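PDB 6WG5: ectonucleoside triphosphate diphosphohydrolase 4 from Homo sapiens, which belongs to the GDA1/CD39 family of nucleoside phosphatases, which share the actin-like ATPase fold. Local coordinates for residues A285-Y290 / P320-D325. Sequence-based numbering, arbitrary orientation.
With NAG (2-acetamido-2-deoxy-beta-D-glucopyranose), chain B.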
# COMPACT_ATOMS: atom_id res chain seq x y z
N ALA A 285 -15.23 6.80 -0.51
CA ALA A 285 -15.35 7.81 -1.55
C ALA A 285 -16.37 7.40 -2.61
O ALA A 285 -17.17 8.22 -3.07
CB ALA A 285 -13.99 8.08 -2.20
N ALA A 286 -16.34 6.13 -3.02
CA ALA A 286 -17.31 5.65 -4.00
C ALA A 286 -18.73 5.81 -3.48
O ALA A 286 -19.63 6.24 -4.22
CB ALA A 286 -17.03 4.19 -4.36
N ARG A 287 -18.97 5.47 -2.21
CA ARG A 287 -20.30 5.62 -1.64
C ARG A 287 -20.73 7.08 -1.64
O ARG A 287 -21.90 7.39 -1.89
CB ARG A 287 -20.33 5.04 -0.22
CG ARG A 287 -21.63 5.31 0.54
CD ARG A 287 -22.81 4.56 -0.05
NE ARG A 287 -24.08 5.03 0.50
CZ ARG A 287 -25.27 4.54 0.18
NH1 ARG A 287 -25.38 3.54 -0.69
NH2 ARG A 287 -26.37 5.05 0.73
N GLN A 288 -19.80 7.99 -1.35
CA GLN A 288 -20.15 9.41 -1.34
C GLN A 288 -20.46 9.91 -2.74
O GLN A 288 -21.42 10.67 -2.94
CB GLN A 288 -19.01 10.22 -0.71
CG GLN A 288 -19.33 11.71 -0.56
CD GLN A 288 -20.57 11.95 0.28
OE1 GLN A 288 -20.63 11.56 1.45
NE2 GLN A 288 -21.57 12.59 -0.32
N ARG A 289 -19.67 9.49 -3.73
CA ARG A 289 -19.96 9.86 -5.11
C ARG A 289 -21.31 9.30 -5.55
O ARG A 289 -22.04 9.93 -6.32
CB ARG A 289 -18.84 9.36 -6.03
CG ARG A 289 -17.48 9.99 -5.76
CD ARG A 289 -16.39 9.25 -6.50
NE ARG A 289 -16.72 9.10 -7.91
CZ ARG A 289 -16.26 8.14 -8.70
NH1 ARG A 289 -16.63 8.10 -9.97
NH2 ARG A 289 -15.45 7.21 -8.22
N TYR A 290 -21.65 8.10 -5.06
CA TYR A 290 -22.93 7.50 -5.40
C TYR A 290 -24.08 8.28 -4.78
O TYR A 290 -25.07 8.59 -5.45
CB TYR A 290 -22.94 6.04 -4.93
CG TYR A 290 -24.26 5.32 -5.09
CD1 TYR A 290 -24.78 5.05 -6.35
CD2 TYR A 290 -24.98 4.90 -3.98
CE1 TYR A 290 -25.98 4.39 -6.50
CE2 TYR A 290 -26.18 4.24 -4.12
CZ TYR A 290 -26.68 3.98 -5.38
OH TYR A 290 -27.88 3.33 -5.52
N PRO A 320 -30.56 -0.18 -3.67
CA PRO A 320 -30.17 -1.59 -3.58
C PRO A 320 -28.83 -1.81 -2.90
O PRO A 320 -28.53 -2.94 -2.52
CB PRO A 320 -30.13 -2.04 -5.04
CG PRO A 320 -29.78 -0.80 -5.79
CD PRO A 320 -30.45 0.33 -5.05
N CYS A 321 -28.03 -0.76 -2.74
CA CYS A 321 -26.72 -0.85 -2.13
C CYS A 321 -26.77 -0.70 -0.61
O CYS A 321 -25.71 -0.58 0.02
CB CYS A 321 -25.80 0.22 -2.72
SG CYS A 321 -25.43 -0.03 -4.47
N LEU A 322 -27.95 -0.72 -0.01
CA LEU A 322 -28.09 -0.66 1.43
C LEU A 322 -28.77 -1.93 1.94
O LEU A 322 -29.55 -2.55 1.22
CB LEU A 322 -28.90 0.56 1.88
CG LEU A 322 -28.16 1.90 1.86
CD1 LEU A 322 -29.13 3.04 2.11
CD2 LEU A 322 -27.03 1.92 2.89
N PRO A 323 -28.50 -2.33 3.19
CA PRO A 323 -29.15 -3.53 3.73
C PRO A 323 -30.67 -3.40 3.67
O PRO A 323 -31.23 -2.30 3.71
CB PRO A 323 -28.65 -3.58 5.18
CG PRO A 323 -27.40 -2.79 5.19
CD PRO A 323 -27.56 -1.73 4.15
N LEU A 324 -31.33 -4.55 3.60
CA LEU A 324 -32.78 -4.57 3.47
C LEU A 324 -33.44 -3.87 4.66
O LEU A 324 -33.15 -4.18 5.82
CB LEU A 324 -33.27 -6.01 3.38
CG LEU A 324 -34.79 -6.21 3.25
CD1 LEU A 324 -35.28 -5.77 1.88
CD2 LEU A 324 -35.14 -7.66 3.50
N ASP A 325 -34.32 -2.92 4.35
CA ASP A 325 -35.21 -2.23 5.30
C ASP A 325 -34.50 -1.20 6.17
O ASP A 325 -35.14 -0.64 7.07
CB ASP A 325 -35.95 -3.22 6.22
CG ASP A 325 -37.02 -4.01 5.49
OD1 ASP A 325 -37.46 -3.56 4.41
OD2 ASP A 325 -37.42 -5.07 6.00
C1 NAG B . -15.30 10.37 -13.02
C2 NAG B . -14.51 11.35 -12.15
C3 NAG B . -15.25 12.69 -12.04
C4 NAG B . -15.65 13.22 -13.42
C5 NAG B . -16.40 12.14 -14.19
C6 NAG B . -16.72 12.54 -15.61
C7 NAG B . -13.07 10.61 -10.30
C8 NAG B . -13.04 10.05 -8.91
N2 NAG B . -14.29 10.80 -10.82
O3 NAG B . -14.40 13.64 -11.40
O4 NAG B . -16.52 14.33 -13.26
O5 NAG B . -15.59 10.96 -14.27
O6 NAG B . -17.12 11.42 -16.38
O7 NAG B . -12.05 10.87 -10.92
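Cys321 of the loop 320-325 touches Tyr290 and Arg287 of helix 283-296. Cys321 SG stands 4.7 Å from the centroid of the Tyr290 ring. The approach is oblique, 30° off the ring normal, and makes a sulfur-aromatic contact. Cys321 CB adds an apolar touch 4.3 Å from Tyr290 CE2.

Arg287 meets the loop with its guanidinium. Cys321 CB lies at the edge of this group, in its plane, 3.9 Å from Arg287 NH1. Leu322 CD2 sits over one face, and Leu322 CD1 is 3.7 Å from Arg287 NH2. The Arg287 and Leu322 side chains cross at about a right angle.

The loop links strand 317-319 to strand 327-332, and the disulfide Cys321-Cys348 ties it to helix 345-352 in this GDA1/CD39-family chain.

No hydrogen bond joins the two segments directly. Asp319, just before the loop, supplies polar links instead: its OD1 forms a salt bridge with Arg287 NH1, its OD2 is hydrogen-bonded to Tyr290 OH and Cys321 N, and Arg287 NE has a second salt bridge, to Glu291. With CG anti to the backbone N (chi1 174°), the Tyr290 ring leaves the helix toward the loop. Tyr290 OH ends 4.0 Å from Pro320 CD.

On the glycan side, the acetamido methyl C8 of NAG lies over the centre of one face of the Arg289 guanidinium, 3.7 Å above the plane.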